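Local structure of PA1221 (Pseudomonas aeruginosa, 4DG8) at residues A[192-197]-A[226-231]; A[200-205]-A[253-258]; A[342-347]-A[361-366]; A[400-405]-A[412-417]; A[457-462]-A[484-489]. The protein belongs to the AMP-binding (ANL) family, binds adenosine monophosphate and carries a phosphopantetheine attachment site toward the end of its sequence. One frame throughout, in Å; residues are numbered along the deposited sequence.

Overall arrangement
Followed from the N terminus, the chain first makes contacts 1 and 2, whose segments alternate: 192-197, 200-205, 226-231, 253-258. The two therefore cross, closing overlapping loops, and they touch where Cys231 meets Met205. Contact 1 ties the ends of two helices; contact 2 sets a turn against the start of strand 256-260. The later contacts follow in series. Contact 3 closes a short loop between strands 342-347 and 361-367, and contact 4 closes the hairpin of 393-406 and 412-416. They share one antiparallel sheet, with adenosine monophosphate bound at contact 4. Contact 5 closes a beta-alpha-beta unit, with its centre about 27 Å from that of contact 4.

Contact 1 (A[192-197]-A[226-231]); sequences LCLGQS and LLNGGC
Cys193 and Leu194 meet Leu227 and Asn228 where two helices of the AMP-binding enzyme fold, 186-193 and 217-226, run out at their C-terminal ends. The backbones stay well apart, with 6.9 Å between Cys193 CA and Leu227 CA, and side chains bridge the gap. The closer-packed half is mainly aliphatic. Leu194, the first residue to leave helical geometry, rests its CD2 methyl against the Leu227 carbonyl, 3.6 Å from Leu227 O, and 4.0 Å from Leu227 CB. Leu227 reaches back with CD1, although at 4.3 Å from Cys193 CB this touch is light. Helix 29-39 covers this half: Val29 and Phe33 lie against Leu227, and Arg32 hydrogen-bonds to Leu227 O.

The other half is polar and leads out to water. The amide nitrogen ND2 of Asn228 donates to Cys193 O over 3.1 Å. The bond is nearly straight (169° at the hydrogen) and lies in the amide plane, but it approaches the Cys193 carbonyl from above that group's own plane. ND2 also donates to Gly224 O, within the helix that Asn228 follows. One amide thereby links carbonyls near the ends of both helices, and the two bonds fix which way round it is turned. That orientation leaves OD1 directed to a water, an acceptor facing the more open edge beside the exposed Gly195. The same water accepts a long hydrogen bond from Gly195 N, 3.3 Å from that nitrogen to the water oxygen.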
# COMPACT_ATOMS: atom_id res chain seq x y z
N LEU A 192 -8.40 1.56 -10.64
CA LEU A 192 -7.11 0.87 -10.57
C LEU A 192 -7.15 -0.48 -11.30
O LEU A 192 -6.21 -0.84 -12.03
CB LEU A 192 -6.68 0.64 -9.10
CG LEU A 192 -5.41 -0.22 -8.91
CD1 LEU A 192 -4.19 0.49 -9.50
CD2 LEU A 192 -5.17 -0.60 -7.45
N CYS A 193 -8.21 -1.25 -11.06
CA CYS A 193 -8.21 -2.66 -11.48
C CYS A 193 -8.78 -3.01 -12.86
O CYS A 193 -8.54 -4.11 -13.36
CB CYS A 193 -8.91 -3.53 -10.42
SG CYS A 193 -8.20 -3.36 -8.76
N LEU A 194 -9.50 -2.09 -13.49
CA LEU A 194 -10.23 -2.40 -14.72
C LEU A 194 -9.68 -1.67 -15.95
O LEU A 194 -9.34 -0.49 -15.88
CB LEU A 194 -11.73 -2.06 -14.56
CG LEU A 194 -12.60 -2.66 -13.44
CD1 LEU A 194 -14.07 -2.36 -13.74
CD2 LEU A 194 -12.39 -4.17 -13.28
N GLY A 195 -9.62 -2.37 -17.08
CA GLY A 195 -9.24 -1.77 -18.34
C GLY A 195 -7.78 -1.34 -18.42
O GLY A 195 -7.41 -0.44 -19.18
N GLN A 196 -6.91 -1.99 -17.66
CA GLN A 196 -5.52 -1.55 -17.66
C GLN A 196 -4.63 -2.45 -18.53
O GLN A 196 -4.60 -3.68 -18.37
CB GLN A 196 -4.98 -1.46 -16.22
CG GLN A 196 -5.83 -0.59 -15.31
CD GLN A 196 -5.53 0.90 -15.45
OE1 GLN A 196 -4.74 1.34 -16.30
NE2 GLN A 196 -6.18 1.69 -14.59
N SER A 197 -3.91 -1.83 -19.46
CA SER A 197 -2.96 -2.56 -20.29
C SER A 197 -1.82 -3.24 -19.50
O SER A 197 -1.26 -4.26 -19.94
CB SER A 197 -2.40 -1.65 -21.39
OG SER A 197 -1.85 -0.47 -20.82
N LEU A 226 -10.20 -10.21 -7.89
CA LEU A 226 -11.63 -10.44 -7.70
C LEU A 226 -12.50 -9.61 -8.65
O LEU A 226 -13.62 -9.99 -8.97
CB LEU A 226 -12.05 -10.19 -6.24
CG LEU A 226 -11.48 -11.14 -5.19
CD1 LEU A 226 -11.90 -10.67 -3.81
CD2 LEU A 226 -11.97 -12.57 -5.44
N LEU A 227 -12.00 -8.46 -9.07
CA LEU A 227 -12.79 -7.63 -9.97
C LEU A 227 -12.61 -8.06 -11.44
O LEU A 227 -13.28 -7.55 -12.34
CB LEU A 227 -12.46 -6.13 -9.76
CG LEU A 227 -12.76 -5.65 -8.34
CD1 LEU A 227 -12.53 -4.16 -8.23
CD2 LEU A 227 -14.20 -6.03 -7.90
N ASN A 228 -11.66 -8.96 -11.67
CA ASN A 228 -11.50 -9.61 -12.97
C ASN A 228 -11.91 -11.08 -13.14
O ASN A 228 -11.63 -11.68 -14.18
CB ASN A 228 -10.13 -9.30 -13.56
CG ASN A 228 -9.97 -7.82 -13.83
OD1 ASN A 228 -10.56 -7.29 -14.77
ND2 ASN A 228 -9.23 -7.14 -12.95
N GLY A 229 -12.52 -11.68 -12.12
CA GLY A 229 -12.88 -13.09 -12.20
C GLY A 229 -11.67 -13.99 -11.97
O GLY A 229 -11.69 -15.18 -12.30
N GLY A 230 -10.60 -13.41 -11.41
CA GLY A 230 -9.38 -14.14 -11.11
C GLY A 230 -9.40 -14.74 -9.72
O GLY A 230 -10.45 -14.82 -9.08
N CYS A 231 -8.24 -15.17 -9.24
CA CYS A 231 -8.16 -15.85 -7.95
C CYS A 231 -7.17 -15.19 -7.00
O CYS A 231 -6.04 -14.88 -7.38
CB CYS A 231 -7.78 -17.33 -8.12
SG CYS A 231 -7.80 -18.28 -6.57
O HOH W 1 -10.65 -5.44 -16.45

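Contact 2 (A[200-205]-A[253-258]); sequences AFAPQM and GADSAW
Ala202 and Gln204 set a type I beta turn, Ala202 to Met205, against Asp255 and Ser256 at the entrance to strand 256-260 of the AMP-binding enzyme fold. The turn is closed by Met205 N donating to Ala202 O at 2.8 Å.

Asp255 carries most of the contact. Its CG stands between the backbone N and the carbonyl carbon (chi1 60°), the crowded position, which places CG 3.7 Å from Ala202 CB. The methyl of Ala202 rests on a polar pair, CB being 3.4 Å from Ser256 OG and 3.5 Å from Asp255 OD1. Ser256 has OG beside its backbone N (chi1 -56°), and from there the hydroxyl donates to Asp255 OD1 over 2.9 Å, reaching the oxygen on its anti side and somewhat out of the carboxylate plane. OD1 also accepts from Arg206 N, the residue following the turn, while Ser256 OG accepts from Gln280 NE2. The carboxylate is thus held by backbone and side chain together, which would be expected to stabilise its charge in this buried setting.

Met205 directs its CB away from the strand, and its side chain packs on Asn228 and Gln280 instead. Gln204 contributes the base of its side chain, CB lying 3.7 Å from Asp255 OD2. Beside it a water joins the two segments, accepting from Gln204 N at 2.9 Å and donating to Asp255 OD2.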
# COMPACT_ATOMS: atom_id res chain seq x y z
N ALA A 200 -2.76 -6.89 -18.43
CA ALA A 200 -3.36 -7.65 -19.54
C ALA A 200 -2.68 -8.97 -19.92
O ALA A 200 -2.97 -9.52 -20.98
CB ALA A 200 -3.52 -6.76 -20.77
N PHE A 201 -1.71 -9.43 -19.13
CA PHE A 201 -0.88 -10.57 -19.53
C PHE A 201 -1.21 -11.95 -18.91
O PHE A 201 -0.55 -12.95 -19.20
CB PHE A 201 0.61 -10.21 -19.38
CG PHE A 201 0.92 -8.80 -19.82
CD1 PHE A 201 0.90 -8.46 -21.17
CD2 PHE A 201 1.22 -7.81 -18.89
CE1 PHE A 201 1.18 -7.16 -21.58
CE2 PHE A 201 1.51 -6.51 -19.29
CZ PHE A 201 1.49 -6.18 -20.64
N ALA A 202 -2.20 -12.00 -18.03
CA ALA A 202 -2.56 -13.25 -17.37
C ALA A 202 -4.08 -13.45 -17.37
O ALA A 202 -4.77 -12.96 -16.49
CB ALA A 202 -1.99 -13.28 -15.92
N PRO A 203 -4.60 -14.15 -18.40
CA PRO A 203 -6.05 -14.30 -18.53
C PRO A 203 -6.72 -14.77 -17.23
O PRO A 203 -7.84 -14.35 -16.92
CB PRO A 203 -6.19 -15.37 -19.63
CG PRO A 203 -4.99 -15.18 -20.49
CD PRO A 203 -3.87 -14.79 -19.51
N GLN A 204 -6.04 -15.63 -16.47
CA GLN A 204 -6.62 -16.20 -15.25
C GLN A 204 -6.49 -15.30 -14.03
O GLN A 204 -7.10 -15.58 -12.98
CB GLN A 204 -6.01 -17.58 -14.91
CG GLN A 204 -6.38 -18.69 -15.88
CD GLN A 204 -6.35 -20.05 -15.20
OE1 GLN A 204 -5.29 -20.66 -15.03
NE2 GLN A 204 -7.53 -20.52 -14.79
N MET A 205 -5.68 -14.25 -14.15
CA MET A 205 -5.57 -13.25 -13.10
C MET A 205 -5.40 -13.89 -11.73
O MET A 205 -6.16 -13.58 -10.81
CB MET A 205 -6.78 -12.30 -13.12
CG MET A 205 -6.86 -11.46 -14.41
SD MET A 205 -5.42 -10.40 -14.53
CE MET A 205 -5.99 -8.93 -13.65
N GLY A 253 -0.67 -22.19 -8.46
CA GLY A 253 -0.93 -21.52 -9.73
C GLY A 253 -0.97 -20.00 -9.77
O GLY A 253 -1.56 -19.43 -10.69
N ALA A 254 -0.34 -19.32 -8.82
CA ALA A 254 -0.22 -17.87 -8.95
C ALA A 254 0.55 -17.53 -10.23
O ALA A 254 1.61 -18.10 -10.49
CB ALA A 254 0.47 -17.25 -7.74
N ASP A 255 -0.07 -16.72 -11.08
CA ASP A 255 0.57 -16.16 -12.29
C ASP A 255 0.84 -14.64 -12.30
O ASP A 255 1.40 -14.13 -13.25
CB ASP A 255 -0.21 -16.58 -13.54
CG ASP A 255 -1.67 -16.10 -13.52
OD1 ASP A 255 -1.95 -15.05 -12.89
OD2 ASP A 255 -2.52 -16.77 -14.15
N SER A 256 0.42 -13.92 -11.26
CA SER A 256 0.52 -12.46 -11.24
C SER A 256 0.98 -12.06 -9.85
O SER A 256 0.51 -12.61 -8.85
CB SER A 256 -0.85 -11.80 -11.51
OG SER A 256 -1.41 -12.22 -12.75
N ALA A 257 1.90 -11.11 -9.76
CA ALA A 257 2.35 -10.72 -8.43
C ALA A 257 2.85 -9.30 -8.35
O ALA A 257 3.39 -8.75 -9.31
CB ALA A 257 3.42 -11.71 -7.91
N TRP A 258 2.66 -8.71 -7.18
CA TRP A 258 3.35 -7.49 -6.80
C TRP A 258 4.48 -7.87 -5.85
O TRP A 258 4.29 -8.67 -4.93
CB TRP A 258 2.39 -6.53 -6.09
CG TRP A 258 3.12 -5.46 -5.29
CD1 TRP A 258 3.43 -5.51 -3.95
CD2 TRP A 258 3.67 -4.23 -5.79
NE1 TRP A 258 4.12 -4.38 -3.60
CE2 TRP A 258 4.29 -3.58 -4.70
CE3 TRP A 258 3.71 -3.62 -7.05
CZ2 TRP A 258 4.92 -2.33 -4.83
CZ3 TRP A 258 4.35 -2.38 -7.18
CH2 TRP A 258 4.93 -1.75 -6.07
O HOH W 2 -3.29 -16.59 -16.57

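Contact 3 (A[342-347]-A[361-366]); sequences TAVLLL and GEIVAF
Phe366 and Leu345 pack diagonally across two antiparallel strands, 342-347 and 361-366. Phe366 has the most surface buried here. Phe366 CE2 comes 3.7 Å from Leu345 CG, the two side chains crossing at a slant, with Leu345 CD1 equally near CE2 and CZ at 4.0 Å. Ala343 O lies at the ring edge, in its plane, and the same carbonyl accepts from Phe366 N at 2.8 Å. Farther along, Leu347 carries CD1 to 3.6 Å from Val364 CG2. Its CG is anti to the carbonyl carbon (chi1 -65°) and itself also touches that methyl.

All these side chains share one face of the sheet, where Tyr390 and Leu388 of strand 385-390 cover them. On the opposite face Leu346 lays CD1 3.7 Å from Gly361 O, and Leu412 packs over Leu346 and Val344. Three hydrogen-bonded pairs, Ala343 with Phe366, Leu345 with Val364 and Leu347 with Glu362, each exchange two backbone bonds. Strand 361-367 is sandwiched between 342-347 and 393-406. With alternate backbone groups joined across the pair and mostly apolar side chains covered on both faces, the contact is suited to a buried setting.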
# COMPACT_ATOMS: atom_id res chain seq x y z
N THR A 342 -6.55 7.99 -14.44
CA THR A 342 -5.68 9.00 -13.85
C THR A 342 -5.09 9.90 -14.93
O THR A 342 -4.98 9.51 -16.10
CB THR A 342 -4.57 8.31 -13.06
OG1 THR A 342 -5.17 7.70 -11.90
CG2 THR A 342 -3.49 9.30 -12.62
N ALA A 343 -4.74 11.12 -14.55
CA ALA A 343 -3.93 11.98 -15.41
C ALA A 343 -2.81 12.60 -14.58
O ALA A 343 -2.93 12.72 -13.36
CB ALA A 343 -4.79 13.07 -16.05
N VAL A 344 -1.70 12.98 -15.21
CA VAL A 344 -0.66 13.69 -14.49
C VAL A 344 -0.17 14.92 -15.25
O VAL A 344 -0.23 14.97 -16.46
CB VAL A 344 0.57 12.80 -14.17
CG1 VAL A 344 0.19 11.64 -13.27
CG2 VAL A 344 1.23 12.28 -15.45
N LEU A 345 0.30 15.91 -14.50
CA LEU A 345 1.09 16.98 -15.08
C LEU A 345 2.39 17.05 -14.30
O LEU A 345 2.47 16.55 -13.17
CB LEU A 345 0.39 18.33 -14.98
CG LEU A 345 -0.86 18.56 -15.82
CD1 LEU A 345 -1.36 19.99 -15.63
CD2 LEU A 345 -0.56 18.27 -17.29
N LEU A 346 3.38 17.67 -14.90
CA LEU A 346 4.64 17.95 -14.24
C LEU A 346 4.72 19.48 -14.10
O LEU A 346 4.70 20.18 -15.11
CB LEU A 346 5.77 17.43 -15.12
CG LEU A 346 7.13 17.16 -14.48
CD1 LEU A 346 7.02 16.06 -13.43
CD2 LEU A 346 8.14 16.81 -15.56
N LEU A 347 4.79 19.99 -12.87
CA LEU A 347 4.73 21.44 -12.62
C LEU A 347 6.03 22.07 -12.13
O LEU A 347 6.69 21.53 -11.24
CB LEU A 347 3.62 21.77 -11.63
CG LEU A 347 2.20 21.48 -12.09
CD1 LEU A 347 1.21 22.10 -11.11
CD2 LEU A 347 1.95 22.01 -13.49
N GLY A 361 10.47 18.67 -12.55
CA GLY A 361 9.31 19.30 -11.94
C GLY A 361 8.68 18.38 -10.91
O GLY A 361 9.19 17.29 -10.64
N GLU A 362 7.57 18.83 -10.33
CA GLU A 362 6.83 18.02 -9.39
C GLU A 362 5.65 17.33 -10.07
O GLU A 362 4.93 17.95 -10.87
CB GLU A 362 6.36 18.86 -8.21
CG GLU A 362 5.44 18.11 -7.26
CD GLU A 362 4.85 19.00 -6.19
OE1 GLU A 362 4.96 20.25 -6.30
OE2 GLU A 362 4.29 18.45 -5.22
N ILE A 363 5.47 16.05 -9.76
CA ILE A 363 4.35 15.27 -10.28
C ILE A 363 3.06 15.69 -9.59
O ILE A 363 2.99 15.78 -8.36
CB ILE A 363 4.56 13.76 -10.07
CG1 ILE A 363 5.78 13.26 -10.85
CG2 ILE A 363 3.34 12.97 -10.52
CD1 ILE A 363 6.10 11.78 -10.54
N VAL A 364 2.04 15.96 -10.39
CA VAL A 364 0.71 16.30 -9.90
C VAL A 364 -0.30 15.36 -10.53
O VAL A 364 -0.30 15.16 -11.74
CB VAL A 364 0.33 17.75 -10.29
CG1 VAL A 364 -1.08 18.06 -9.84
CG2 VAL A 364 1.35 18.74 -9.71
N ALA A 365 -1.17 14.78 -9.71
CA ALA A 365 -2.08 13.74 -10.16
C ALA A 365 -3.52 14.23 -10.13
O ALA A 365 -3.92 14.95 -9.21
CB ALA A 365 -1.94 12.49 -9.30
N PHE A 366 -4.28 13.83 -11.12
CA PHE A 366 -5.69 14.15 -11.24
C PHE A 366 -6.46 12.86 -11.44
O PHE A 366 -5.89 11.85 -11.88
CB PHE A 366 -5.96 15.00 -12.49
CG PHE A 366 -5.21 16.29 -12.56
CD1 PHE A 366 -5.81 17.47 -12.18
CD2 PHE A 366 -3.91 16.33 -13.06
CE1 PHE A 366 -5.13 18.69 -12.26
CE2 PHE A 366 -3.22 17.53 -13.15
CZ PHE A 366 -3.83 18.72 -12.75
O HOH W 3 -6.44 9.40 -10.46

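Contact 4 (A[400-405]-A[412-417]); sequences TGDRAR and LRFIGR. With AMP (adenosine monophosphate), chain B.
Asp402 OD1 is gripped by two donors, the O2' hydroxyl of adenosine monophosphate at 2.8 Å and Arg417 NH1 at 3.0 Å. Arg417 approaches from above the carboxylate plane, the two flat groups standing 85° apart, and the pair forms a salt bridge. The other carboxylate oxygen, OD2, faces the ribose O3' and also bonds Tyr309 OH, so one side chain reaches both ribose hydroxyls. Arg417 NH1 donates again to Thr400 O, an almost straight bond (172° at the hydrogen), while its NH2 pairs with Asp419.

One face of the Phe414 ring is met by the C2/N3 edge of adenine, with the base tilted to the ring. Phe414 CG is anti to the backbone N (chi1 -176°), and C2 lies over the ring centre. Asp402 OD1 sits at the ring edge, 3.6 Å from Phe414 CE1.

Residues 400-405 and 412-417 belong to a beta hairpin interrupted by a classic bulge: Ile415 and Gly416 both face Arg403, whose carbonyl O accepts from Ile415 N at 2.7 Å and from Gly416 N at 3.0 Å. Beyond the bulge, Arg405 and Arg413 run side by side in the same direction, Arg405 NH2 over the face of the Arg413 guanidinium and 3.6 Å from Arg413 CZ. Acidic partners would be expected to offset these like charges: Asp358 pairs with Arg405, and Asp332 and Asp407 with Arg413.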
# COMPACT_ATOMS: atom_id res chain seq x y z
N THR A 400 2.20 15.52 -5.32
CA THR A 400 2.78 14.34 -4.70
C THR A 400 4.01 14.61 -3.82
O THR A 400 4.33 13.81 -2.93
CB THR A 400 3.21 13.32 -5.76
OG1 THR A 400 4.13 13.95 -6.65
CG2 THR A 400 2.02 12.78 -6.56
N GLY A 401 4.70 15.71 -4.10
CA GLY A 401 6.02 15.93 -3.53
C GLY A 401 7.10 15.09 -4.21
O GLY A 401 8.26 15.07 -3.79
N ASP A 402 6.73 14.38 -5.27
CA ASP A 402 7.71 13.63 -6.05
C ASP A 402 8.24 14.46 -7.23
O ASP A 402 7.48 15.13 -7.93
CB ASP A 402 7.13 12.29 -6.53
CG ASP A 402 6.87 11.32 -5.40
OD1 ASP A 402 7.73 11.19 -4.50
OD2 ASP A 402 5.80 10.69 -5.41
N ARG A 403 9.55 14.41 -7.43
CA ARG A 403 10.18 15.13 -8.53
C ARG A 403 10.60 14.15 -9.61
O ARG A 403 11.18 13.08 -9.31
CB ARG A 403 11.39 15.94 -8.05
CG ARG A 403 11.06 17.04 -7.03
CD ARG A 403 12.05 18.19 -7.12
NE ARG A 403 11.90 18.95 -8.36
CZ ARG A 403 12.79 19.82 -8.82
NH1 ARG A 403 13.91 20.05 -8.15
NH2 ARG A 403 12.56 20.47 -9.96
N ALA A 404 10.29 14.51 -10.85
CA ALA A 404 10.64 13.71 -12.01
C ALA A 404 10.90 14.60 -13.23
O ALA A 404 10.86 15.83 -13.13
CB ALA A 404 9.55 12.69 -12.30
N ARG A 405 11.17 13.95 -14.37
CA ARG A 405 11.40 14.62 -15.64
C ARG A 405 10.86 13.70 -16.73
O ARG A 405 10.80 12.48 -16.55
CB ARG A 405 12.89 14.82 -15.89
CG ARG A 405 13.58 13.49 -16.23
CD ARG A 405 15.01 13.63 -16.71
NE ARG A 405 15.65 12.31 -16.72
CZ ARG A 405 15.73 11.51 -17.79
NH1 ARG A 405 15.23 11.89 -18.96
NH2 ARG A 405 16.32 10.32 -17.67
N LEU A 412 7.64 9.44 -17.90
CA LEU A 412 8.20 10.05 -16.70
C LEU A 412 9.38 9.26 -16.14
O LEU A 412 9.38 8.02 -16.12
CB LEU A 412 7.12 10.26 -15.63
CG LEU A 412 6.16 11.42 -15.90
CD1 LEU A 412 4.97 11.34 -14.96
CD2 LEU A 412 6.85 12.77 -15.77
N ARG A 413 10.38 10.00 -15.69
CA ARG A 413 11.59 9.44 -15.10
C ARG A 413 11.70 9.98 -13.67
O ARG A 413 11.88 11.19 -13.47
CB ARG A 413 12.79 9.86 -15.95
CG ARG A 413 12.56 9.58 -17.44
CD ARG A 413 12.50 8.07 -17.72
NE ARG A 413 13.82 7.49 -17.57
CZ ARG A 413 14.68 7.29 -18.57
NH1 ARG A 413 14.36 7.59 -19.83
NH2 ARG A 413 15.87 6.79 -18.31
N PHE A 414 11.58 9.10 -12.68
CA PHE A 414 11.54 9.51 -11.28
C PHE A 414 12.89 10.05 -10.80
O PHE A 414 13.94 9.44 -11.01
CB PHE A 414 11.09 8.34 -10.41
CG PHE A 414 10.94 8.70 -8.96
CD1 PHE A 414 9.70 9.11 -8.46
CD2 PHE A 414 12.02 8.60 -8.09
CE1 PHE A 414 9.56 9.43 -7.12
CE2 PHE A 414 11.87 8.92 -6.75
CZ PHE A 414 10.64 9.34 -6.26
N ILE A 415 12.86 11.20 -10.14
CA ILE A 415 14.09 11.79 -9.62
C ILE A 415 14.25 11.61 -8.12
O ILE A 415 15.23 11.01 -7.65
CB ILE A 415 14.23 13.27 -10.02
CG1 ILE A 415 14.37 13.39 -11.55
CG2 ILE A 415 15.44 13.89 -9.32
CD1 ILE A 415 14.29 14.82 -12.07
N GLY A 416 13.31 12.14 -7.35
CA GLY A 416 13.42 12.03 -5.90
C GLY A 416 12.55 13.02 -5.14
O GLY A 416 11.67 13.64 -5.72
N ARG A 417 12.80 13.15 -3.84
CA ARG A 417 12.06 14.14 -3.03
C ARG A 417 12.98 15.20 -2.45
O ARG A 417 14.18 14.98 -2.29
CB ARG A 417 11.26 13.45 -1.92
CG ARG A 417 10.22 12.46 -2.44
CD ARG A 417 9.48 11.80 -1.30
NE ARG A 417 8.67 12.77 -0.57
CZ ARG A 417 7.46 13.16 -0.95
NH1 ARG A 417 6.93 12.68 -2.08
NH2 ARG A 417 6.78 14.05 -0.22
P AMP B . 3.10 4.81 -0.59
O1P AMP B . 3.34 4.19 0.77
O2P AMP B . 2.63 3.90 -1.72
O3P AMP B . 2.13 5.95 -0.38
O5' AMP B . 4.40 5.59 -1.05
C5' AMP B . 4.36 6.46 -2.17
C4' AMP B . 5.71 7.05 -2.47
O4' AMP B . 6.68 6.00 -2.68
C3' AMP B . 5.79 7.90 -3.72
O3' AMP B . 5.31 9.22 -3.53
C2' AMP B . 7.27 7.83 -4.07
O2' AMP B . 8.02 8.72 -3.24
C1' AMP B . 7.61 6.39 -3.67
N9 AMP B . 7.51 5.46 -4.82
C8 AMP B . 6.47 4.62 -5.03
N7 AMP B . 6.64 3.88 -6.16
C5 AMP B . 7.81 4.25 -6.70
C6 AMP B . 8.60 3.86 -7.91
N6 AMP B . 8.14 2.92 -8.76
N1 AMP B . 9.79 4.47 -8.12
C2 AMP B . 10.24 5.40 -7.26
N3 AMP B . 9.58 5.80 -6.15
C4 AMP B . 8.38 5.27 -5.81

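Contact 5 (A[457-462]-A[484-489])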
# COMPACT_ATOMS: atom_id res chain seq x y z
N VAL A 457 15.45 -6.24 4.16
CA VAL A 457 14.80 -5.33 5.08
C VAL A 457 15.62 -4.10 5.47
O VAL A 457 16.80 -4.21 5.83
CB VAL A 457 14.31 -6.07 6.35
CG1 VAL A 457 14.14 -5.11 7.52
CG2 VAL A 457 13.01 -6.81 6.06
N LYS A 458 14.99 -2.94 5.37
CA LYS A 458 15.60 -1.71 5.83
C LYS A 458 15.47 -1.69 7.35
O LYS A 458 14.40 -1.96 7.91
CB LYS A 458 14.93 -0.48 5.22
CG LYS A 458 14.88 -0.46 3.70
CD LYS A 458 13.43 -0.54 3.22
CE LYS A 458 13.28 -0.12 1.76
NZ LYS A 458 11.83 -0.02 1.38
N GLN A 459 16.58 -1.38 7.99
CA GLN A 459 16.63 -1.26 9.43
C GLN A 459 16.89 0.19 9.74
O GLN A 459 17.67 0.87 9.06
CB GLN A 459 17.74 -2.15 10.01
CG GLN A 459 17.43 -3.63 9.92
CD GLN A 459 18.57 -4.51 10.39
OE1 GLN A 459 19.71 -4.06 10.52
NE2 GLN A 459 18.28 -5.78 10.64
N LEU A 460 16.19 0.65 10.77
CA LEU A 460 16.39 1.97 11.32
C LEU A 460 17.43 1.82 12.42
O LEU A 460 17.42 0.84 13.17
CB LEU A 460 15.07 2.47 11.90
CG LEU A 460 14.91 3.95 12.18
CD1 LEU A 460 15.10 4.77 10.91
CD2 LEU A 460 13.53 4.20 12.78
N LEU A 461 18.36 2.76 12.47
CA LEU A 461 19.38 2.78 13.51
C LEU A 461 19.32 4.14 14.18
O LEU A 461 19.17 5.16 13.51
CB LEU A 461 20.77 2.55 12.92
CG LEU A 461 21.06 1.20 12.26
CD1 LEU A 461 22.52 1.11 11.88
CD2 LEU A 461 20.67 0.06 13.18
N CYS A 462 19.42 4.17 15.50
CA CYS A 462 19.37 5.44 16.23
C CYS A 462 20.64 5.72 17.03
O CYS A 462 20.95 4.99 17.98
CB CYS A 462 18.17 5.48 17.17
SG CYS A 462 18.25 6.82 18.39
N ARG A 484 10.29 1.40 15.41
CA ARG A 484 11.29 1.27 16.47
C ARG A 484 12.64 0.95 15.87
O ARG A 484 12.77 -0.01 15.11
CB ARG A 484 10.92 0.17 17.45
CG ARG A 484 9.66 0.45 18.26
CD ARG A 484 9.19 -0.82 18.93
NE ARG A 484 7.87 -0.66 19.53
CZ ARG A 484 7.20 -1.66 20.09
NH1 ARG A 484 7.73 -2.88 20.12
NH2 ARG A 484 6.01 -1.43 20.62
N PRO A 485 13.66 1.76 16.19
CA PRO A 485 15.00 1.47 15.67
C PRO A 485 15.43 0.06 16.03
O PRO A 485 15.12 -0.42 17.12
CB PRO A 485 15.89 2.48 16.38
CG PRO A 485 14.97 3.63 16.66
CD PRO A 485 13.63 3.01 16.96
N HIS A 486 16.11 -0.61 15.11
CA HIS A 486 16.68 -1.92 15.37
C HIS A 486 17.71 -1.83 16.49
O HIS A 486 17.83 -2.74 17.31
CB HIS A 486 17.34 -2.47 14.10
CG HIS A 486 18.10 -3.74 14.32
ND1 HIS A 486 17.48 -4.95 14.52
CD2 HIS A 486 19.43 -3.98 14.39
CE1 HIS A 486 18.40 -5.89 14.70
NE2 HIS A 486 19.59 -5.32 14.63
N ALA A 487 18.44 -0.72 16.53
CA ALA A 487 19.42 -0.48 17.59
C ALA A 487 19.42 0.98 18.05
O ALA A 487 19.45 1.89 17.22
CB ALA A 487 20.81 -0.89 17.11
N CYS A 488 19.38 1.19 19.36
CA CYS A 488 19.60 2.52 19.93
C CYS A 488 20.97 2.55 20.57
O CYS A 488 21.23 1.80 21.52
CB CYS A 488 18.55 2.85 20.99
SG CYS A 488 16.97 3.34 20.34
N VAL A 489 21.84 3.42 20.07
CA VAL A 489 23.22 3.47 20.56
C VAL A 489 23.64 4.88 20.98
O VAL A 489 23.51 5.83 20.22
CB VAL A 489 24.21 2.93 19.50
CG1 VAL A 489 25.61 2.88 20.07
CG2 VAL A 489 23.78 1.55 19.03
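Residues 457-462 and 487-489 run nearly parallel, 16° between their directions, and the bonds Cys462 N to Ala487 O (2.9 Å) and Val489 N to Cys462 O (2.8 Å) zip them together. Ahead of this pairing, His486 N donates to Leu460 O with a more bent geometry. Strands 457-466 and 487-490 belong to a beta-alpha-beta unit, joined through helix 473-478, in which the incoming chain at Pro485 passes beside Leu460.

Gln459 and His486 lie side by side and point the same way, their amide and imidazole planes only 11° apart. Gln459 NE2 sits 4.0 Å above the ring centre, in an amide-on-ring stack. His486 CG is anti to the backbone N (chi1 172°), which places it 4.0 Å from Gln459 CD. Gln459 OE1 accepts from Arg452 NE on strand 444-454, and this bond is consistent with a fixed amide orientation. Leu461 CD2 approaches the ring edge near its plane and also touches Ala487 CB.

On the other face, Pro485 CG packs 3.7 Å from Cys462 CB and 4.2 Å from Leu460 CD2, with Phe438 of helix 431-439 over Pro485 and Cys462. Cys488 SG stands 4.2 Å from Cys462 SG, much too far for a disulfide. The two thiol side chains therefore meet as unlinked packing groups, and the join between the strands depends on backbone hydrogen bonds and noncovalent side-chain contacts.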